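Local atomic coordinates of Keto/oxoacid ferredoxin oxidoreductase, gamma subunit (Geobacter sulfurreducens, PDB entry 3ON3), a protein that probably serves as the gamma subunit of an oxidoreductase that oxidises 2-oxoacids and passes the electrons to ferredoxin. Residues G22-E27 against V134-M139; A26-I31 against E152-S157; V56-G61 against G144-E149; V94-S99 against V140-V145. One frame throughout, in Å; residues are numbered along the deposited sequence. Where two conformers were deposited one is given.

Interaction 1: G22-E27 against V134-M139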
loop_
_atom_site.group_PDB
_atom_site.type_symbol
_atom_site.label_atom_id
_atom_site.label_comp_id
_atom_site.label_asym_id
_atom_site.label_seq_id
_atom_site.Cartn_x
_atom_site.Cartn_y
_atom_site.Cartn_z
ATOM N N GLY B 22 -5.244 0.669 -4.734
ATOM C CA GLY B 22 -5.588 -0.504 -3.963
ATOM C C GLY B 22 -5.857 -0.137 -2.521
ATOM O O GLY B 22 -6.854 -0.561 -1.927
ATOM N N VAL B 23 -4.968 0.667 -1.953
ATOM C CA VAL B 23 -5.122 1.077 -0.567
ATOM C C VAL B 23 -6.409 1.890 -0.337
ATOM O O VAL B 23 -7.181 1.599 0.579
ATOM C CB VAL B 23 -3.908 1.847 -0.071
ATOM C CG1 VAL B 23 -4.267 2.594 1.203
ATOM C CG2 VAL B 23 -2.725 0.886 0.140
ATOM N N ILE B 24 -6.624 2.903 -1.170
ATOM C CA ILE B 24 -7.861 3.679 -1.152
ATOM C C ILE B 24 -9.126 2.800 -1.230
ATOM O O ILE B 24 -10.056 2.958 -0.428
ATOM C CB ILE B 24 -7.861 4.722 -2.276
ATOM C CG1 ILE B 24 -6.780 5.770 -2.010
ATOM C CG2 ILE B 24 -9.228 5.378 -2.397
ATOM C CD1 ILE B 24 -6.580 6.738 -3.144
HETATM N N MSE B 25 -9.145 1.856 -2.170
HETATM C CA MSE B 25 -10.274 0.929 -2.285
HETATM C C MSE B 25 -10.493 0.096 -1.029
HETATM O O MSE B 25 -11.637 -0.122 -0.628
HETATM C CB MSE B 25 -10.108 -0.018 -3.482
HETATM C CG MSE B 25 -10.722 0.466 -4.772
HETATM SE SE MSE B 25 -12.677 0.565 -4.791
HETATM C CE MSE B 25 -13.053 -0.849 -3.518
ATOM N N ALA B 26 -9.405 -0.396 -0.427
ATOM C CA ALA B 26 -9.500 -1.205 0.784
ATOM C C ALA B 26 -10.062 -0.404 1.977
ATOM O O ALA B 26 -10.891 -0.908 2.744
ATOM C CB ALA B 26 -8.116 -1.841 1.137
ATOM N N GLU B 27 -9.603 0.835 2.128
ATOM C CA GLU B 27 -10.056 1.708 3.216
ATOM C C GLU B 27 -11.482 2.254 2.993
ATOM O O GLU B 27 -12.215 2.507 3.951
ATOM C CB GLU B 27 -9.031 2.828 3.461
ATOM C CG GLU B 27 -7.706 2.299 4.062
ATOM C CD GLU B 27 -6.542 3.291 4.028
ATOM O OE1 GLU B 27 -6.684 4.379 3.436
ATOM O OE2 GLU B 27 -5.464 2.968 4.592
ATOM N N VAL B 134 -8.692 8.923 -11.197
ATOM C CA VAL B 134 -9.668 8.736 -12.266
ATOM C C VAL B 134 -10.136 7.286 -12.383
ATOM O O VAL B 134 -11.333 7.013 -12.404
ATOM C CB VAL B 134 -9.128 9.171 -13.609
ATOM C CG1 VAL B 134 -10.234 9.039 -14.681
ATOM C CG2 VAL B 134 -8.619 10.595 -13.533
ATOM N N ALA B 135 -9.187 6.358 -12.431
ATOM C CA ALA B 135 -9.503 4.944 -12.614
ATOM C C ALA B 135 -10.287 4.409 -11.417
ATOM O O ALA B 135 -11.139 3.538 -11.541
ATOM C CB ALA B 135 -8.220 4.147 -12.808
ATOM N N LEU B 136 -9.976 4.949 -10.251
ATOM C CA LEU B 136 -10.593 4.526 -9.008
ATOM C C LEU B 136 -12.058 4.962 -8.986
ATOM O O LEU B 136 -12.940 4.201 -8.569
ATOM C CB LEU B 136 -9.817 5.135 -7.841
ATOM C CG LEU B 136 -10.105 4.746 -6.396
ATOM C CD1 LEU B 136 -11.407 5.407 -5.908
ATOM C CD2 LEU B 136 -10.124 3.230 -6.232
ATOM N N GLY B 137 -12.310 6.182 -9.447
ATOM C CA GLY B 137 -13.678 6.674 -9.609
ATOM C C GLY B 137 -14.420 5.795 -10.603
ATOM O O GLY B 137 -15.581 5.402 -10.398
ATOM N N ALA B 138 -13.732 5.452 -11.681
ATOM C CA ALA B 138 -14.331 4.582 -12.693
ATOM C C ALA B 138 -14.655 3.204 -12.120
ATOM O O ALA B 138 -15.738 2.677 -12.367
ATOM C CB ALA B 138 -13.437 4.470 -13.902
HETATM N N MSE B 139 -13.725 2.639 -11.347
HETATM C CA MSE B 139 -13.873 1.296 -10.787
HETATM C C MSE B 139 -15.008 1.220 -9.780
HETATM O O MSE B 139 -15.657 0.184 -9.649
HETATM C CB MSE B 139 -12.582 0.850 -10.080
HETATM C CG MSE B 139 -11.734 -0.098 -10.867
HETATM SE SE MSE B 139 -12.650 -1.712 -11.523
HETATM C CE MSE B 139 -11.703 -1.663 -13.193
#

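Interaction 2: A26-I31 against E152-S157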
loop_
_atom_site.group_PDB
_atom_site.type_symbol
_atom_site.label_atom_id
_atom_site.label_comp_id
_atom_site.label_asym_id
_atom_site.label_seq_id
_atom_site.Cartn_x
_atom_site.Cartn_y
_atom_site.Cartn_z
ATOM N N ALA B 26 -9.405 -0.396 -0.427
ATOM C CA ALA B 26 -9.500 -1.205 0.784
ATOM C C ALA B 26 -10.062 -0.404 1.977
ATOM O O ALA B 26 -10.891 -0.908 2.744
ATOM C CB ALA B 26 -8.116 -1.841 1.137
ATOM N N GLU B 27 -9.603 0.835 2.128
ATOM C CA GLU B 27 -10.056 1.708 3.216
ATOM C C GLU B 27 -11.482 2.254 2.993
ATOM O O GLU B 27 -12.215 2.507 3.951
ATOM C CB GLU B 27 -9.031 2.828 3.461
ATOM C CG GLU B 27 -7.706 2.299 4.062
ATOM C CD GLU B 27 -6.542 3.291 4.028
ATOM O OE1 GLU B 27 -6.684 4.379 3.436
ATOM O OE2 GLU B 27 -5.464 2.968 4.592
ATOM N N ALA B 28 -11.880 2.402 1.728
ATOM C CA ALA B 28 -13.254 2.792 1.423
ATOM C C ALA B 28 -14.176 1.716 1.950
ATOM O O ALA B 28 -15.152 2.005 2.621
ATOM C CB ALA B 28 -13.454 2.976 -0.065
ATOM N N ALA B 29 -13.833 0.461 1.669
ATOM C CA ALA B 29 -14.653 -0.664 2.089
ATOM C C ALA B 29 -14.744 -0.836 3.603
ATOM O O ALA B 29 -15.811 -1.111 4.135
ATOM C CB ALA B 29 -14.144 -1.950 1.453
ATOM N N SER B 30 -13.621 -0.707 4.297
ATOM C CA SER B 30 -13.565 -1.114 5.701
ATOM C C SER B 30 -13.778 0.057 6.653
ATOM O O SER B 30 -14.752 0.086 7.388
ATOM C CB SER B 30 -12.236 -1.805 6.005
ATOM O OG SER B 30 -11.167 -1.025 5.507
ATOM N N ILE B 31 -12.860 1.017 6.631
ATOM C CA ILE B 31 -12.999 2.222 7.436
ATOM C C ILE B 31 -14.341 2.903 7.214
ATOM O O ILE B 31 -15.023 3.240 8.183
ATOM C CB ILE B 31 -11.901 3.244 7.112
ATOM C CG1 ILE B 31 -10.520 2.620 7.304
ATOM C CG2 ILE B 31 -12.061 4.473 7.994
ATOM C CD1 ILE B 31 -9.392 3.528 6.894
ATOM N N GLU B 152 -15.040 8.253 -1.919
ATOM C CA GLU B 152 -14.672 9.661 -1.930
ATOM C C GLU B 152 -13.896 10.028 -0.651
ATOM O O GLU B 152 -12.874 10.711 -0.710
ATOM C CB GLU B 152 -15.906 10.564 -2.040
ATOM C CG GLU B 152 -15.517 12.023 -2.293
ATOM C CD GLU B 152 -16.669 13.015 -2.199
ATOM O OE1 GLU B 152 -17.781 12.648 -1.745
ATOM O OE2 GLU B 152 -16.438 14.181 -2.573
ATOM N N LYS B 153 -14.415 9.602 0.498
ATOM C CA LYS B 153 -13.768 9.858 1.788
ATOM C C LYS B 153 -12.386 9.233 1.814
ATOM O O LYS B 153 -11.416 9.894 2.181
ATOM C CB LYS B 153 -14.599 9.314 2.948
ATOM C CG LYS B 153 -15.835 10.148 3.295
ATOM C CD LYS B 153 -16.396 9.729 4.632
ATOM C CE LYS B 153 -17.595 10.559 5.023
ATOM N NZ LYS B 153 -18.047 10.238 6.406
ATOM N N ALA B 154 -12.305 7.964 1.412
ATOM C CA ALA B 154 -11.012 7.278 1.271
ATOM C C ALA B 154 -10.031 7.976 0.327
ATOM O O ALA B 154 -8.852 8.092 0.651
ATOM C CB ALA B 154 -11.201 5.798 0.870
ATOM N N VAL B 155 -10.503 8.425 -0.839
ATOM C CA VAL B 155 -9.637 9.148 -1.764
ATOM C C VAL B 155 -9.082 10.395 -1.090
ATOM O O VAL B 155 -7.878 10.618 -1.055
ATOM C CB VAL B 155 -10.349 9.611 -3.057
ATOM C CG1 VAL B 155 -9.453 10.570 -3.832
ATOM C CG2 VAL B 155 -10.740 8.440 -3.954
ATOM N N LEU B 156 -9.972 11.203 -0.543
ATOM C CA LEU B 156 -9.591 12.529 -0.079
ATOM C C LEU B 156 -8.727 12.499 1.185
ATOM O O LEU B 156 -8.011 13.435 1.460
ATOM C CB LEU B 156 -10.836 13.396 0.111
ATOM C CG LEU B 156 -11.654 13.552 -1.175
ATOM C CD1 LEU B 156 -12.997 14.216 -0.900
ATOM C CD2 LEU B 156 -10.863 14.327 -2.214
ATOM N N SER B 157 -8.792 11.411 1.935
ATOM C CA SER B 157 -7.992 11.286 3.144
ATOM C C SER B 157 -6.542 10.903 2.825
ATOM O O SER B 157 -5.657 11.031 3.679
ATOM C CB SER B 157 -8.614 10.266 4.095
ATOM O OG SER B 157 -9.964 10.598 4.354
HETATM O O HOH W 1 -8.197 6.601 2.938
#

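Interaction 3: V56-G61 against G144-E149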
loop_
_atom_site.group_PDB
_atom_site.type_symbol
_atom_site.label_atom_id
_atom_site.label_comp_id
_atom_site.label_asym_id
_atom_site.label_seq_id
_atom_site.Cartn_x
_atom_site.Cartn_y
_atom_site.Cartn_z
ATOM N N VAL B 56 -7.080 -6.094 -4.389
ATOM C CA VAL B 56 -7.924 -5.852 -3.231
ATOM C C VAL B 56 -9.061 -6.866 -3.191
ATOM O O VAL B 56 -9.687 -7.174 -4.207
ATOM C CB VAL B 56 -8.440 -4.374 -3.139
ATOM C CG1 VAL B 56 -9.126 -3.956 -4.424
ATOM C CG2 VAL B 56 -9.383 -4.196 -1.937
ATOM N N ILE B 57 -9.297 -7.402 -2.006
ATOM C CA ILE B 57 -10.366 -8.353 -1.802
ATOM C C ILE B 57 -11.235 -7.806 -0.692
ATOM O O ILE B 57 -10.742 -7.470 0.387
ATOM C CB ILE B 57 -9.839 -9.742 -1.393
ATOM C CG1 ILE B 57 -8.759 -10.236 -2.372
ATOM C CG2 ILE B 57 -10.997 -10.730 -1.294
ATOM C CD1 ILE B 57 -7.940 -11.405 -1.825
ATOM N N ILE B 58 -12.526 -7.698 -0.980
ATOM C CA ILE B 58 -13.490 -7.099 -0.067
ATOM C C ILE B 58 -14.564 -8.123 0.220
ATOM O O ILE B 58 -14.906 -8.938 -0.636
ATOM C CB ILE B 58 -14.101 -5.831 -0.710
ATOM C CG1 ILE B 58 -13.028 -4.743 -0.835
ATOM C CG2 ILE B 58 -15.342 -5.339 0.047
ATOM C CD1 ILE B 58 -13.376 -3.688 -1.867
ATOM N N SER B 59 -15.097 -8.100 1.429
ATOM C CA SER B 59 -16.168 -9.022 1.755
ATOM C C SER B 59 -16.946 -8.574 2.980
ATOM O O SER B 59 -16.413 -7.875 3.861
ATOM C CB SER B 59 -15.611 -10.427 1.956
ATOM O OG SER B 59 -16.658 -11.349 2.149
ATOM N N ASP B 60 -18.217 -8.961 3.017
ATOM C CA ASP B 60 -19.055 -8.726 4.181
ATOM C C ASP B 60 -18.505 -9.496 5.375
ATOM O O ASP B 60 -18.734 -9.125 6.530
ATOM C CB ASP B 60 -20.496 -9.146 3.897
ATOM C CG ASP B 60 -21.265 -8.098 3.121
ATOM O OD1 ASP B 60 -21.291 -6.930 3.567
ATOM O OD2 ASP B 60 -21.850 -8.439 2.072
ATOM N N GLY B 61 -17.773 -10.568 5.092
ATOM C CA GLY B 61 -17.141 -11.345 6.139
ATOM C C GLY B 61 -15.626 -11.280 6.092
ATOM O O GLY B 61 -15.051 -10.322 5.565
ATOM N N GLY B 144 -19.745 -1.105 -8.106
ATOM C CA GLY B 144 -20.631 -0.839 -6.991
ATOM C C GLY B 144 -20.201 -1.569 -5.729
ATOM O O GLY B 144 -21.023 -1.860 -4.888
ATOM N N VAL B 145 -18.913 -1.867 -5.588
ATOM C CA VAL B 145 -18.473 -2.650 -4.434
ATOM C C VAL B 145 -18.499 -1.817 -3.140
ATOM O O VAL B 145 -18.777 -2.343 -2.056
ATOM C CB VAL B 145 -17.084 -3.348 -4.664
ATOM C CG1 VAL B 145 -15.942 -2.339 -4.679
ATOM C CG2 VAL B 145 -16.838 -4.393 -3.606
ATOM N N VAL B 146 -18.225 -0.517 -3.267
ATOM C CA VAL B 146 -18.302 0.416 -2.139
ATOM C C VAL B 146 -19.181 1.597 -2.530
ATOM O O VAL B 146 -19.316 1.891 -3.723
ATOM C CB VAL B 146 -16.909 0.946 -1.731
ATOM C CG1 VAL B 146 -16.037 -0.197 -1.203
ATOM C CG2 VAL B 146 -16.202 1.652 -2.905
ATOM N N SER B 147 -19.768 2.279 -1.542
ATOM C CA SER B 147 -20.560 3.472 -1.833
ATOM C C SER B 147 -19.645 4.538 -2.408
ATOM O O SER B 147 -18.445 4.550 -2.132
ATOM C CB SER B 147 -21.269 4.003 -0.575
ATOM O OG SER B 147 -20.326 4.370 0.430
ATOM N N LYS B 148 -20.218 5.425 -3.211
ATOM C CA LYS B 148 -19.472 6.550 -3.751
ATOM C C LYS B 148 -18.930 7.396 -2.596
ATOM O O LYS B 148 -17.802 7.886 -2.660
ATOM C CB LYS B 148 -20.360 7.393 -4.681
ATOM C CG LYS B 148 -19.650 8.608 -5.305
ATOM C CD LYS B 148 -20.643 9.589 -5.977
ATOM C CE LYS B 148 -19.921 10.644 -6.824
ATOM N NZ LYS B 148 -20.808 11.819 -7.194
ATOM N N GLU B 149 -19.728 7.542 -1.536
ATOM C CA GLU B 149 -19.291 8.301 -0.368
ATOM C C GLU B 149 -18.053 7.689 0.305
ATOM O O GLU B 149 -17.109 8.415 0.633
ATOM C CB GLU B 149 -20.434 8.517 0.655
ATOM C CG GLU B 149 -19.967 9.184 1.961
ATOM C CD GLU B 149 -21.058 9.373 3.033
ATOM O OE1 GLU B 149 -22.206 8.915 2.862
ATOM O OE2 GLU B 149 -20.751 9.998 4.072
#

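Interaction 4: V94-S99 against V140-V145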
loop_
_atom_site.group_PDB
_atom_site.type_symbol
_atom_site.label_atom_id
_atom_site.label_comp_id
_atom_site.label_asym_id
_atom_site.label_seq_id
_atom_site.Cartn_x
_atom_site.Cartn_y
_atom_site.Cartn_z
ATOM N N VAL B 94 -15.763 -7.485 -14.710
ATOM C CA VAL B 94 -15.574 -6.097 -15.113
ATOM C C VAL B 94 -14.177 -5.875 -15.674
ATOM O O VAL B 94 -13.175 -6.188 -15.033
ATOM C CB VAL B 94 -15.839 -5.125 -13.923
ATOM C CG1 VAL B 94 -15.237 -3.742 -14.177
ATOM C CG2 VAL B 94 -17.325 -5.015 -13.665
ATOM N N LEU B 95 -14.107 -5.347 -16.885
ATOM C CA LEU B 95 -12.816 -5.070 -17.483
ATOM C C LEU B 95 -12.728 -3.606 -17.839
ATOM O O LEU B 95 -13.406 -3.147 -18.725
ATOM C CB LEU B 95 -12.581 -5.939 -18.718
ATOM C CG LEU B 95 -11.331 -5.577 -19.537
ATOM C CD1 LEU B 95 -10.079 -5.646 -18.684
ATOM C CD2 LEU B 95 -11.183 -6.451 -20.780
ATOM N N LEU B 96 -11.897 -2.868 -17.117
ATOM C CA LEU B 96 -11.722 -1.447 -17.362
ATOM C C LEU B 96 -10.319 -1.186 -17.864
ATOM O O LEU B 96 -9.327 -1.514 -17.189
ATOM C CB LEU B 96 -11.974 -0.648 -16.077
ATOM C CG LEU B 96 -11.612 0.842 -16.077
ATOM C CD1 LEU B 96 -12.575 1.662 -16.970
ATOM C CD2 LEU B 96 -11.598 1.389 -14.666
ATOM N N VAL B 97 -10.233 -0.585 -19.042
ATOM C CA VAL B 97 -8.934 -0.293 -19.634
ATOM C C VAL B 97 -8.842 1.171 -20.041
ATOM O O VAL B 97 -9.855 1.847 -20.123
ATOM C CB VAL B 97 -8.639 -1.217 -20.853
ATOM C CG1 VAL B 97 -8.828 -2.678 -20.468
ATOM C CG2 VAL B 97 -9.534 -0.871 -22.049
ATOM N N ASP B 98 -7.627 1.660 -20.266
ATOM C CA ASP B 98 -7.451 2.942 -20.930
ATOM C C ASP B 98 -7.510 2.731 -22.445
ATOM O O ASP B 98 -6.868 1.824 -22.980
ATOM C CB ASP B 98 -6.141 3.615 -20.526
ATOM C CG ASP B 98 -5.887 4.900 -21.304
ATOM O OD1 ASP B 98 -5.797 4.839 -22.541
ATOM O OD2 ASP B 98 -5.782 5.975 -20.688
ATOM N N SER B 99 -8.288 3.562 -23.134
ATOM C CA SER B 99 -8.586 3.321 -24.549
ATOM C C SER B 99 -7.506 3.808 -25.512
ATOM O O SER B 99 -7.420 3.336 -26.646
ATOM C CB SER B 99 -9.936 3.929 -24.930
ATOM O OG SER B 99 -9.918 5.332 -24.762
ATOM N N VAL B 140 -15.205 2.306 -9.038
ATOM C CA VAL B 140 -16.295 2.398 -8.061
ATOM C C VAL B 140 -17.628 2.436 -8.801
ATOM O O VAL B 140 -18.548 1.694 -8.462
ATOM C CB VAL B 140 -16.123 3.642 -7.126
ATOM C CG1 VAL B 140 -17.359 3.875 -6.231
ATOM C CG2 VAL B 140 -14.829 3.505 -6.267
ATOM N N ALA B 141 -17.725 3.308 -9.806
ATOM C CA ALA B 141 -18.911 3.362 -10.667
ATOM C C ALA B 141 -19.291 1.982 -11.217
ATOM O O ALA B 141 -20.434 1.547 -11.057
ATOM C CB ALA B 141 -18.720 4.352 -11.812
ATOM N N LEU B 142 -18.325 1.281 -11.816
ATOM C CA LEU B 142 -18.599 -0.001 -12.488
ATOM C C LEU B 142 -18.884 -1.203 -11.579
ATOM O O LEU B 142 -19.680 -2.054 -11.925
ATOM C CB LEU B 142 -17.474 -0.363 -13.473
ATOM C CG LEU B 142 -17.196 0.597 -14.629
ATOM C CD1 LEU B 142 -15.917 0.207 -15.342
ATOM C CD2 LEU B 142 -18.387 0.668 -15.628
ATOM N N THR B 143 -18.244 -1.286 -10.419
ATOM C CA THR B 143 -18.398 -2.475 -9.576
ATOM C C THR B 143 -19.515 -2.338 -8.554
ATOM O O THR B 143 -20.149 -3.324 -8.174
ATOM C CB THR B 143 -17.093 -2.805 -8.824
ATOM O OG1 THR B 143 -16.714 -1.690 -7.999
ATOM C CG2 THR B 143 -15.976 -3.113 -9.808
ATOM N N GLY B 144 -19.745 -1.105 -8.106
ATOM C CA GLY B 144 -20.631 -0.839 -6.991
ATOM C C GLY B 144 -20.201 -1.569 -5.729
ATOM O O GLY B 144 -21.023 -1.860 -4.888
ATOM N N VAL B 145 -18.913 -1.867 -5.588
ATOM C CA VAL B 145 -18.473 -2.650 -4.434
ATOM C C VAL B 145 -18.499 -1.817 -3.140
ATOM O O VAL B 145 -18.777 -2.343 -2.056
ATOM C CB VAL B 145 -17.084 -3.348 -4.664
ATOM C CG1 VAL B 145 -15.942 -2.339 -4.679
ATOM C CG2 VAL B 145 -16.838 -4.393 -3.606
#

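Interaction 1: G22-E27 against V134-M139
Ile-24 and Met-25 of helix 18-32 receive the side chain of Leu-136 from helix 131-143. The two helices lie next to each other over the mixed sheet of this alpha/beta fold. Met-25 and Leu-136 also both pack on Phe-10 of strand 6-12, so the contact has sheet beneath it. The backbones come closest at Met-25 CA and Leu-136 CA, 7.6 Å apart. Leu-136 sends CG anti to its backbone N (chi1 -172°), and its two methyls part to meet different neighbours. CD1 goes to Ile-24, whose CG2 methyl lies 4.1 Å from it. The same CG2 is 4.1 Å from Leu-136 CG, so it rests against the fork as well as one prong. Leu-136 also packs on Phe-171 of helix 164-181 and Val-155 of helix 148-157. The other branch, CD2, turns to Met-25, a selenomethionine. The chain of Met-25 is bent at both chi2 (-67°) and chi3 (-29°), which folds its end back instead of letting it run straight out. The model puts CG of Met-25 implausibly near Leu-136 CD2, and that spacing is doubtful. Met-25 SE lies 4.0 Å from Leu-136 CD2. With an alanine in place of Leu-136, Ile-24 CG2 would probably face a gap and Met-25 SE would lose its CD2 neighbour.

Interaction 2: A26-I31 against E152-S157
A close helix-to-helix approach through two alanines, Ala-28 and Ala-154, joins helix 18-32 to helix 148-157. Ala-28 CA and Ala-154 CA are only 5.0 Å apart, a spacing that leaves little room for larger side chains here. The Ala-154 methyl points at the partner helix and rests on its backbone. Its CB is 3.6 Å from Ala-28 N. The methyls also meet each other, with Ala-28 CB and Ala-154 CB 3.7 Å apart. Beside this apolar point runs a polar bridge. One water donates to Glu-27 OE1 at 2.7 Å and to Ala-154 O at 2.8 Å, so it ties a carboxylate on one helix to a backbone carbonyl on the other. The Glu-27 chain is extended at chi2 (166°), which helps OE1 reach the water. In the fold, helix 18-32 packs here against a helix on one flank and the second subunit on another. Glu-27 spans both: OE2 forms a salt bridge with Arg-158 of the same chain, just after helix 148-157, and a hydrogen bond with Tyr-43 OH of the second subunit. Further along, helix 18-32 widens into a pi-type turn at 28-31. Ser-30 folds its hydroxyl back there, and Ser-30 OG donates to Ala-26 O at 2.8 Å. Ser-30 N bonds the same oxygen from the opposite face of the carbonyl plane.

Interaction 3: V56-G61 against G144-E149
Ile-58, near the end of strand 52-59, meets Val-145 and Val-146 in the turn between helices 131-143 and 148-157. The strand runs antiparallel to both its neighbours, 6-12 and 36-43, in the mixed sheet of this alpha/beta fold. Along it, Val-56 packs on Ile-8 and Phe-10 of strand 6-12. Ile-57 follows and packs on Val-38 of strand 36-43. Ile-58 then points toward the turn, where it also touches Met-25 and Ala-29 of helix 18-32. Its CG1 branch is anti to the carbonyl carbon (chi1 -68°), and CD1 leads at the tip. The next residue, Ser-59, points away. Its hydroxyl closes an ST turn as the strand ends, with Gly-61 N donating to Ser-59 OG at 3.2 Å. On the other side the chain leaves helix 131-143 at Gly-144, whose phi is positive. Ser-147 then starts the next helix as its N-cap, through OG to Ala-150 N. Between these, Val-145 O is held by Lys-35 NZ, and Ser-147 N by Asp-33 OD2. Val-145 has CG1 between the backbone N and the carbonyl carbon (chi1 71°), and both its methyls face the isoleucine. The two side chains meet tip to tip: Ile-58 CD1 is 3.9 Å from Val-145 CG2 and 4.0 Å from Val-145 CG1. Ile-58 CG2 adds a touch at 4.1 Å to Val-145 CG2. Val-146 is a looser neighbour, with its CG1 4.4 Å from Ile-58 CD1.

Interaction 4: V94-S99 against V140-V145
Val-94, near the start of strand 93-98, and Thr-143, in the last turn of helix 131-143, bring the backbones closest, with Val-94 CA and Thr-143 CA 7.2 Å apart. Strand side chains alternate, so Val-94 and Leu-96 point to the helix while Leu-95 between them points away. Leu-142 is the helix residue that meets both. Its CG is anti to the carbonyl carbon (chi1 -61°), which carries the branched end over the strand. The base of the side chain meets Val-94: Leu-142 CB is 4.1 Å from Val-94 CG1. The end goes to Leu-96, with Leu-142 CD1 4.0 Å from Leu-96 CD1 and 4.1 Å from Leu-96 CB. The leucine side chains cross at about a right angle. One methyl of Leu-142 lies against both the root and a branch of Leu-96. This is helix-on-sheet packing of an alpha/beta fold. Strand 93-98 lies between parallel neighbours 71-76 and 111-115, and helix 131-143 rests on the face to which Val-94 and Leu-96 point. Leu-142 also packs on Thr-113 of strand 111-115 and on Lys-182. Thr-143 has the lighter role across the contact. Thr-143 CG2 lies 4.5 Å from Val-94 CG1, and the side chain also packs on Ala-73 of strand 71-76. The hydroxyl serves the helix end: OG1 hydrogen-bonds Met-139 O one turn back. Val-145 N donates to Thr-143 OG1 at 3.3 Å with an angle of 158°, forming an ST turn as the chain leaves the helix.

How the interactions relate
Interactions 1, 2 and 3 are buried, and interaction 4 is partly so. Interaction 1 lies nearest the middle, with its centre about 5 Å from the centre of the chain. Interactions 1 and 2 share helix 18-32, interactions 1 and 4 share helix 131-143, and interactions 2 and 3 both use helix 148-157. Interactions 3 and 4 share Gly-144 and Val-145 at the end of helix 131-143. Met-25 connects interaction 1 to interaction 3, where it packs near Ile-58 and Val-145. Leu-136 and Val-155 touch between interactions 1 and 2. The chemistry changes with place. Interactions 1, 3 and 4 are aliphatic across their segments, whereas interaction 2 adds a water bridge and a carboxylate near the second subunit.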